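Periplasmic binding protein/LacI transcriptional regulator (Brachyspira murdochii, PDB 4KQC) probably binds a carbohydrate as the periplasmic solute-binding component of an ABC transporter. Local coordinates at residues Q256-T270 with T298-D310. Residues are numbered along the deposited sequence; the frame is centred on the assembly and turned at random.
Sequences QLDAIRNGIIQGSVT and TGAKWYDKTNIDD. With NO3 (nitrate ion), chain F.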
ATOM      1  N   GLN A 256      -9.396  -3.954   9.467  1.00 13.38           N
ATOM      2  CA  GLN A 256      -9.125  -2.531   9.453  1.00 12.76           C
ATOM      3  C   GLN A 256     -10.397  -1.690   9.370  1.00 12.45           C
ATOM      4  O   GLN A 256     -10.470  -0.624  10.002  1.00 11.78           O
ATOM      5  CB  GLN A 256      -8.129  -2.177   8.322  1.00 12.48           C
ATOM      6  CG  GLN A 256      -7.667  -0.736   8.350  1.00 12.81           C
ATOM      7  CD  GLN A 256      -6.381  -0.438   7.567  1.00 12.77           C
ATOM      8  OE1 GLN A 256      -5.737   0.606   7.788  1.00 13.33           O
ATOM      9  NE2 GLN A 256      -5.988  -1.336   6.635  1.00 13.29           N
ATOM     10  N   LEU A 257     -11.333  -2.079   8.506  1.00 12.70           N
ATOM     11  CA  LEU A 257     -12.585  -1.318   8.349  1.00 12.80           C
ATOM     12  C   LEU A 257     -13.339  -1.340   9.643  1.00 13.19           C
ATOM     13  O   LEU A 257     -13.853  -0.333  10.121  1.00 12.27           O
ATOM     14  CB  LEU A 257     -13.435  -1.939   7.237  1.00 13.96           C
ATOM     15  CG  LEU A 257     -12.855  -1.816   5.816  1.00 14.68           C
ATOM     16  CD1 LEU A 257     -13.692  -2.526   4.768  1.00 16.54           C
ATOM     17  CD2 LEU A 257     -12.753  -0.351   5.510  1.00 15.59           C
ATOM     18  N   ASP A 258     -13.463  -2.516  10.259  1.00 12.89           N
ATOM     19  CA  ASP A 258     -14.169  -2.583  11.540  1.00 14.14           C
ATOM     20  C   ASP A 258     -13.468  -1.733  12.616  1.00 12.82           C
ATOM     21  O   ASP A 258     -14.155  -1.104  13.438  1.00 13.37           O
ATOM     22  CB  ASP A 258     -14.202  -4.033  12.009  1.00 16.98           C
ATOM     23  CG  ASP A 258     -15.171  -4.875  11.215  1.00 19.90           C
ATOM     24  OD1 ASP A 258     -16.002  -4.301  10.458  1.00 22.38           O
ATOM     25  OD2 ASP A 258     -15.090  -6.122  11.376  1.00 23.57           O
ATOM     26  N   ALA A 259     -12.121  -1.751  12.634  1.00 11.62           N
ATOM     27  CA  ALA A 259     -11.368  -0.925  13.613  1.00 11.46           C
ATOM     28  C   ALA A 259     -11.657   0.551  13.409  1.00 11.39           C
ATOM     29  O   ALA A 259     -11.673   1.319  14.364  1.00 11.39           O
ATOM     30  CB  ALA A 259      -9.893  -1.174  13.540  1.00 11.47           C
ATOM     31  N   ILE A 260     -11.761   0.978  12.158  1.00 11.25           N
ATOM     32  CA  ILE A 260     -12.167   2.411  11.880  1.00 11.42           C
ATOM     33  C   ILE A 260     -13.610   2.652  12.358  1.00 13.41           C
ATOM     34  O   ILE A 260     -13.859   3.606  13.035  1.00 12.81           O
ATOM     35  CB  ILE A 260     -11.982   2.787  10.407  1.00 11.61           C
ATOM     36  CG1 ILE A 260     -10.478   2.857  10.130  1.00 11.85           C
ATOM     37  CG2 ILE A 260     -12.668   4.139  10.075  1.00 12.36           C
ATOM     38  CD1 ILE A 260     -10.132   2.851   8.692  1.00 11.99           C
ATOM     39  N   ARG A 261     -14.543   1.742  12.054  1.00 13.44           N
ATOM     40  CA  ARG A 261     -15.918   1.901  12.549  1.00 15.38           C
ATOM     41  C   ARG A 261     -16.030   1.944  14.083  1.00 16.07           C
ATOM     42  O   ARG A 261     -16.839   2.701  14.641  1.00 17.75           O
ATOM     43  CB  ARG A 261     -16.801   0.812  11.980  1.00 16.21           C
ATOM     44  CG  ARG A 261     -17.011   0.909  10.478  1.00 18.48           C
ATOM     45  CD  ARG A 261     -17.908  -0.243  10.022  1.00 20.45           C
ATOM     46  NE  ARG A 261     -17.972  -0.293   8.582  1.00 24.06           N
ATOM     47  CZ  ARG A 261     -18.669   0.574   7.858  1.00 24.46           C
ATOM     48  NH1 ARG A 261     -19.387   1.517   8.448  1.00 26.91           N
ATOM     49  NH2 ARG A 261     -18.680   0.472   6.526  1.00 26.11           N
ATOM     50  N   ASN A 262     -15.196   1.166  14.771  1.00 15.23           N
ATOM     51  CA  ASN A 262     -15.189   1.065  16.215  1.00 16.14           C
ATOM     52  C   ASN A 262     -14.319   2.104  16.910  1.00 15.75           C
ATOM     53  O   ASN A 262     -14.185   2.034  18.139  1.00 16.30           O
ATOM     54  CB  ASN A 262     -14.627  -0.316  16.592  1.00 19.38           C
ATOM     55  CG  ASN A 262     -15.553  -1.452  16.262  1.00 22.77           C
ATOM     56  OD1 ASN A 262     -16.765  -1.269  16.184  1.00 26.73           O
ATOM     57  ND2 ASN A 262     -14.979  -2.659  16.056  1.00 25.04           N
ATOM     58  N   GLY A 263     -13.643   2.995  16.156  1.00 12.49           N
ATOM     59  CA  GLY A 263     -12.875   4.063  16.739  1.00 13.01           C
ATOM     60  C   GLY A 263     -11.467   3.763  17.235  1.00 12.29           C
ATOM     61  O   GLY A 263     -10.838   4.596  17.890  1.00 12.38           O
ATOM     62  N   ILE A 264     -10.969   2.539  16.951  1.00 13.05           N
ATOM     63  CA  ILE A 264      -9.623   2.137  17.293  1.00 12.31           C
ATOM     64  C   ILE A 264      -8.579   2.776  16.335  1.00 11.81           C
ATOM     65  O   ILE A 264      -7.541   3.199  16.759  1.00 11.83           O
ATOM     66  CB  ILE A 264      -9.502   0.586  17.298  1.00 13.23           C
ATOM     67  CG1 ILE A 264     -10.515  -0.025  18.293  1.00 14.27           C
ATOM     68  CG2 ILE A 264      -8.074   0.173  17.639  1.00 14.65           C
ATOM     69  CD1 ILE A 264     -10.812  -1.466  18.033  1.00 15.41           C
ATOM     70  N   ILE A 265      -8.944   2.872  15.061  1.00 11.61           N
ATOM     71  CA  ILE A 265      -8.088   3.474  14.048  1.00 11.02           C
ATOM     72  C   ILE A 265      -8.837   4.706  13.571  1.00 11.48           C
ATOM     73  O   ILE A 265     -10.032   4.614  13.245  1.00 12.07           O
ATOM     74  CB  ILE A 265      -7.797   2.459  12.885  1.00 11.14           C
ATOM     75  CG1 ILE A 265      -6.988   1.294  13.412  1.00 11.20           C
ATOM     76  CG2 ILE A 265      -7.134   3.154  11.716  1.00 11.27           C
ATOM     77  CD1 ILE A 265      -6.731   0.197  12.386  1.00 11.41           C
ATOM     78  N   GLN A 266      -8.169   5.863  13.559  1.00 12.74           N
ATOM     79  CA  GLN A 266      -8.838   7.127  13.255  0.70 13.26           C
ATOM     80  C   GLN A 266      -9.170   7.242  11.782  1.00 13.26           C
ATOM     81  O   GLN A 266     -10.160   7.867  11.420  1.00 15.46           O
ATOM     82  CB  GLN A 266      -8.023   8.338  13.729  0.70 14.26           C
ATOM     83  CG  GLN A 266      -7.823   8.402  15.235  0.70 15.37           C
ATOM     84  CD  GLN A 266      -9.105   8.023  15.997  0.70 17.48           C
ATOM     85  OE1 GLN A 266      -9.213   6.945  16.638  0.70 17.45           O
ATOM     86  NE2 GLN A 266     -10.119   8.877  15.860  0.70 18.63           N
ATOM     87  N   GLY A 267      -8.369   6.634  10.918  1.00 11.50           N
ATOM     88  CA  GLY A 267      -8.588   6.773   9.482  1.00 10.86           C
ATOM     89  C   GLY A 267      -7.420   6.106   8.791  1.00  9.94           C
ATOM     90  O   GLY A 267      -6.387   5.820   9.455  1.00  9.18           O
ATOM     91  N   SER A 268      -7.568   5.942   7.502  1.00  9.80           N
ATOM     92  CA  SER A 268      -6.543   5.355   6.650  1.00 10.05           C
ATOM     93  C   SER A 268      -6.609   5.893   5.263  1.00 10.54           C
ATOM     94  O   SER A 268      -7.574   6.581   4.865  1.00  9.97           O
ATOM     95  CB  SER A 268      -6.721   3.818   6.598  1.00 10.62           C
ATOM     96  OG  SER A 268      -6.434   3.206   7.857  1.00 11.08           O
ATOM     97  N   VAL A 269      -5.582   5.632   4.470  1.00 10.82           N
ATOM     98  CA  VAL A 269      -5.654   5.981   3.041  1.00 11.59           C
ATOM     99  C   VAL A 269      -5.922   4.768   2.205  1.00 11.64           C
ATOM    100  O   VAL A 269      -5.418   3.692   2.520  1.00 12.49           O
ATOM    101  CB  VAL A 269      -4.383   6.715   2.540  1.00 11.74           C
ATOM    102  CG1 VAL A 269      -4.308   8.069   3.162  1.00 14.05           C
ATOM    103  CG2 VAL A 269      -3.136   5.958   2.813  1.00 11.06           C
ATOM    104  N   THR A 270      -6.760   4.926   1.183  1.00 12.04           N
ATOM    105  CA  THR A 270      -7.082   3.797   0.279  1.00 11.42           C
ATOM    106  C   THR A 270      -6.565   4.095  -1.093  1.00 11.28           C
ATOM    107  O   THR A 270      -6.529   5.231  -1.556  1.00 10.69           O
ATOM    108  CB  THR A 270      -8.596   3.481   0.182  1.00 12.09           C
ATOM    109  OG1 THR A 270      -8.830   2.357  -0.666  1.00 13.35           O
ATOM    110  CG2 THR A 270      -9.437   4.649  -0.308  1.00 11.92           C
ATOM    111  N   THR A 298      -2.437   6.682  -9.992  1.00 12.88           N
ATOM    112  CA  THR A 298      -3.842   6.458  -9.727  1.00 12.96           C
ATOM    113  C   THR A 298      -4.311   7.054  -8.377  1.00 12.01           C
ATOM    114  O   THR A 298      -5.505   7.001  -8.054  1.00 13.18           O
ATOM    115  CB  THR A 298      -4.188   4.960  -9.865  1.00 14.22           C
ATOM    116  OG1 THR A 298      -3.316   4.198  -9.043  1.00 12.82           O
ATOM    117  CG2 THR A 298      -4.008   4.483 -11.335  1.00 15.40           C
ATOM    118  N   GLY A 299      -3.387   7.560  -7.576  1.00 12.52           N
ATOM    119  CA  GLY A 299      -3.746   8.315  -6.388  1.00 12.09           C
ATOM    120  C   GLY A 299      -4.222   7.568  -5.183  1.00 11.93           C
ATOM    121  O   GLY A 299      -4.142   6.346  -5.167  1.00 13.59           O
ATOM    122  N   ALA A 300      -4.624   8.288  -4.149  1.00 12.23           N
ATOM    123  CA  ALA A 300      -5.065   7.701  -2.923  1.00 12.19           C
ATOM    124  C   ALA A 300      -5.976   8.681  -2.226  1.00 13.39           C
ATOM    125  O   ALA A 300      -5.913   9.857  -2.539  1.00 12.79           O
ATOM    126  CB  ALA A 300      -3.865   7.340  -2.063  1.00 14.48           C
ATOM    127  N   LYS A 301      -6.869   8.172  -1.369  1.00 13.44           N
ATOM    128  CA  LYS A 301      -7.869   9.005  -0.718  1.00 15.04           C
ATOM    129  C   LYS A 301      -7.949   8.628   0.759  1.00 12.89           C
ATOM    130  O   LYS A 301      -7.850   7.419   1.112  1.00 12.74           O
ATOM    131  CB  LYS A 301      -9.252   8.802  -1.317  1.00 17.58           C
ATOM    132  CG  LYS A 301      -9.488   9.397  -2.695  1.00 21.36           C
ATOM    133  CD  LYS A 301     -10.977   9.258  -3.001  1.00 23.62           C
ATOM    134  CE  LYS A 301     -11.401   9.897  -4.304  1.00 27.59           C
ATOM    135  NZ  LYS A 301     -10.837  11.253  -4.417  1.00 31.81           N
ATOM    136  N   TRP A 302      -8.086   9.664   1.592  1.00 12.22           N
ATOM    137  CA  TRP A 302      -8.325   9.450   3.018  1.00 12.12           C
ATOM    138  C   TRP A 302      -9.745   8.960   3.213  1.00 12.59           C
ATOM    139  O   TRP A 302     -10.690   9.511   2.628  1.00 12.94           O
ATOM    140  CB  TRP A 302      -8.146  10.785   3.763  1.00 12.54           C
ATOM    141  CG  TRP A 302      -8.437  10.743   5.208  1.00 12.39           C
ATOM    142  CD1 TRP A 302      -9.547  11.191   5.840  1.00 13.79           C
ATOM    143  CD2 TRP A 302      -7.578  10.183   6.229  1.00 13.38           C
ATOM    144  NE1 TRP A 302      -9.417  11.001   7.202  1.00 13.85           N
ATOM    145  CE2 TRP A 302      -8.241  10.354   7.466  1.00 13.93           C
ATOM    146  CE3 TRP A 302      -6.325   9.561   6.214  1.00 13.67           C
ATOM    147  CZ2 TRP A 302      -7.663   9.978   8.688  1.00 14.24           C
ATOM    148  CZ3 TRP A 302      -5.789   9.158   7.410  1.00 13.40           C
ATOM    149  CH2 TRP A 302      -6.456   9.361   8.629  1.00 13.29           C
ATOM    150  N   TYR A 303      -9.905   8.026   4.124  1.00 12.23           N
ATOM    151  CA  TYR A 303     -11.224   7.559   4.565  1.00 12.56           C
ATOM    152  C   TYR A 303     -11.229   7.392   6.089  1.00 12.92           C
ATOM    153  O   TYR A 303     -10.177   7.100   6.726  1.00 12.31           O
ATOM    154  CB  TYR A 303     -11.692   6.364   3.809  1.00 12.04           C
ATOM    155  CG  TYR A 303     -11.065   5.052   4.220  1.00 11.96           C
ATOM    156  CD1 TYR A 303      -9.841   4.685   3.697  1.00 12.28           C
ATOM    157  CD2 TYR A 303     -11.729   4.189   5.067  1.00 12.12           C
ATOM    158  CE1 TYR A 303      -9.306   3.499   4.010  1.00 12.04           C
ATOM    159  CE2 TYR A 303     -11.164   2.972   5.417  1.00 12.90           C
ATOM    160  CZ  TYR A 303      -9.950   2.664   4.895  1.00 12.38           C
ATOM    161  OH  TYR A 303      -9.417   1.455   5.275  1.00 13.34           O
ATOM    162  N   ASP A 304     -12.417   7.604   6.653  1.00 13.54           N
ATOM    163  CA  ASP A 304     -12.600   7.606   8.083  1.00 14.86           C
ATOM    164  C   ASP A 304     -14.074   7.341   8.349  1.00 15.99           C
ATOM    165  O   ASP A 304     -14.814   7.041   7.427  1.00 15.85           O
ATOM    166  CB  ASP A 304     -12.019   8.885   8.713  1.00 15.32           C
ATOM    167  CG  ASP A 304     -12.749  10.170   8.293  1.00 18.95           C
ATOM    168  OD1 ASP A 304     -13.856  10.078   7.733  1.00 20.25           O
ATOM    169  OD2 ASP A 304     -12.144  11.257   8.487  1.00 21.27           O
ATOM    170  N   LYS A 305     -14.480   7.497   9.593  1.00 18.15           N
ATOM    171  CA  LYS A 305     -15.864   7.171   9.969  1.00 22.71           C
ATOM    172  C   LYS A 305     -16.843   8.027   9.233  1.00 20.96           C
ATOM    173  O   LYS A 305     -17.947   7.572   8.924  1.00 21.72           O
ATOM    174  CB  LYS A 305     -16.084   7.380  11.451  1.00 25.36           C
ATOM    175  CG  LYS A 305     -15.792   6.159  12.256  1.00 29.61           C
ATOM    176  CD  LYS A 305     -16.390   6.270  13.673  1.00 33.65           C
ATOM    177  CE  LYS A 305     -17.701   5.497  13.828  1.00 37.71           C
ATOM    178  NZ  LYS A 305     -18.933   6.156  13.326  1.00 44.65           N
ATOM    179  N   THR A 306     -16.437   9.241   8.914  1.00 20.32           N
ATOM    180  CA  THR A 306     -17.329  10.178   8.264  0.60 21.38           C
ATOM    181  C   THR A 306     -17.667   9.822   6.826  1.00 21.09           C
ATOM    182  O   THR A 306     -18.789  10.120   6.358  1.00 26.08           O
ATOM    183  CB  THR A 306     -16.748  11.597   8.304  0.60 22.12           C
ATOM    184  OG1 THR A 306     -16.436  11.922   9.662  0.60 23.39           O
ATOM    185  CG2 THR A 306     -17.753  12.618   7.735  0.60 23.52           C
ATOM    186  N   ASN A 307     -16.733   9.219   6.090  1.00 17.43           N
ATOM    187  CA  ASN A 307     -17.002   8.972   4.668  1.00 16.57           C
ATOM    188  C   ASN A 307     -16.911   7.522   4.243  1.00 15.09           C
ATOM    189  O   ASN A 307     -17.031   7.207   3.053  1.00 14.88           O
ATOM    190  CB  ASN A 307     -16.098   9.819   3.759  1.00 16.13           C
ATOM    191  CG  ASN A 307     -14.634   9.422   3.834  1.00 15.83           C
ATOM    192  OD1 ASN A 307     -14.265   8.606   4.676  1.00 15.29           O
ATOM    193  ND2 ASN A 307     -13.814   9.960   2.928  1.00 15.88           N
ATOM    194  N   ILE A 308     -16.695   6.636   5.213  1.00 15.74           N
ATOM    195  CA  ILE A 308     -16.532   5.213   4.872  1.00 15.70           C
ATOM    196  C   ILE A 308     -17.730   4.587   4.096  1.00 17.40           C
ATOM    197  O   ILE A 308     -17.538   3.638   3.295  1.00 18.32           O
ATOM    198  CB  ILE A 308     -16.233   4.390   6.151  1.00 16.35           C
ATOM    199  CG1 ILE A 308     -15.705   2.981   5.836  1.00 17.68           C
ATOM    200  CG2 ILE A 308     -17.476   4.297   7.044  1.00 17.17           C
ATOM    201  CD1 ILE A 308     -15.057   2.295   7.026  1.00 17.76           C
ATOM    202  N   ASP A 309     -18.943   5.101   4.328  1.00 19.61           N
ATOM    203  CA  ASP A 309     -20.105   4.582   3.597  1.00 20.99           C
ATOM    204  C   ASP A 309     -20.509   5.424   2.412  1.00 20.28           C
ATOM    205  O   ASP A 309     -21.508   5.116   1.739  1.00 21.91           O
ATOM    206  CB  ASP A 309     -21.289   4.427   4.542  1.00 22.69           C
ATOM    207  CG  ASP A 309     -21.015   3.428   5.623  1.00 26.43           C
ATOM    208  OD1 ASP A 309     -20.600   2.305   5.264  1.00 28.77           O
ATOM    209  OD2 ASP A 309     -21.273   3.738   6.806  1.00 32.11           O
ATOM    210  N   ASP A 310     -19.764   6.485   2.120  1.00 19.34           N
ATOM    211  CA  ASP A 310     -20.051   7.215   0.882  1.00 20.77           C
ATOM    212  C   ASP A 310     -19.823   6.278  -0.308  1.00 19.76           C
ATOM    213  O   ASP A 310     -18.760   5.616  -0.399  1.00 17.74           O
ATOM    214  CB  ASP A 310     -19.140   8.418   0.740  1.00 21.08           C
ATOM    215  CG  ASP A 310     -19.403   9.466   1.758  1.00 26.40           C
ATOM    216  OD1 ASP A 310     -20.338   9.299   2.618  1.00 27.98           O
ATOM    217  OD2 ASP A 310     -18.636  10.460   1.693  1.00 29.11           O
TER
HETATM  218  N   NO3 F 505     -17.092  -5.457  14.152  1.00 46.34           N
HETATM  219  O1  NO3 F 505     -17.811  -4.508  13.836  1.00 49.89           O
HETATM  220  O2  NO3 F 505     -17.080  -6.640  13.388  1.00 49.26           O
HETATM  221  O3  NO3 F 505     -16.282  -5.371  15.285  1.00 45.12           O
HETATM  222  O   HOH W   1     -12.839   7.973  12.009  1.00 18.97           O
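Arg261 and Asp309 form a salt bridge at the surface: NH2 reaches OD1 on its syn side at 2.9 Å, in the guanidinium plane, while the bond from NH1 to OD2 is weak. Deeper in, paired strands carry the backbone bonds, Ser268 N to Tyr303 O at 3.0 Å and Thr270 N to Lys301 O at 2.7 Å, each returned by its partner. Trp302 NE1 meets Asp304 OD2 from above the carboxylate plane, at 3.0 Å. Strand 301-303 closes one edge of the sheet in one lobe of this periplasmic-binding-protein fold; a last strand added antiparallel to parallel ones sets its residues in turn on the two faces, as Tyr303 and Trp302 are here. Tyr303, its CG wedged between backbone N and carbonyl carbon (chi1 78°), packs its ring against Leu257 and Ile260 of helix 254-261; Ile260 CD1 comes within 3.4 Å of Tyr303 CE2, Leu257 CD2 also touches CE2, and OH bonds to Asp251 O. On the other face, Trp302 CH2 is 3.4 Å from Gly267 C, where a side chain would clash, and Ser268 O lies 3.3 Å above the indole plane, toward its rim. Cutting Trp302 back to an alanine is likely to uncover the Gly267 backbone and leave Asp304 OD2 without its indole donor. Val269 CG1 meets the indole edge. Ile308 CD1 sits over one face of the Arg261 guanidinium, toward its rim.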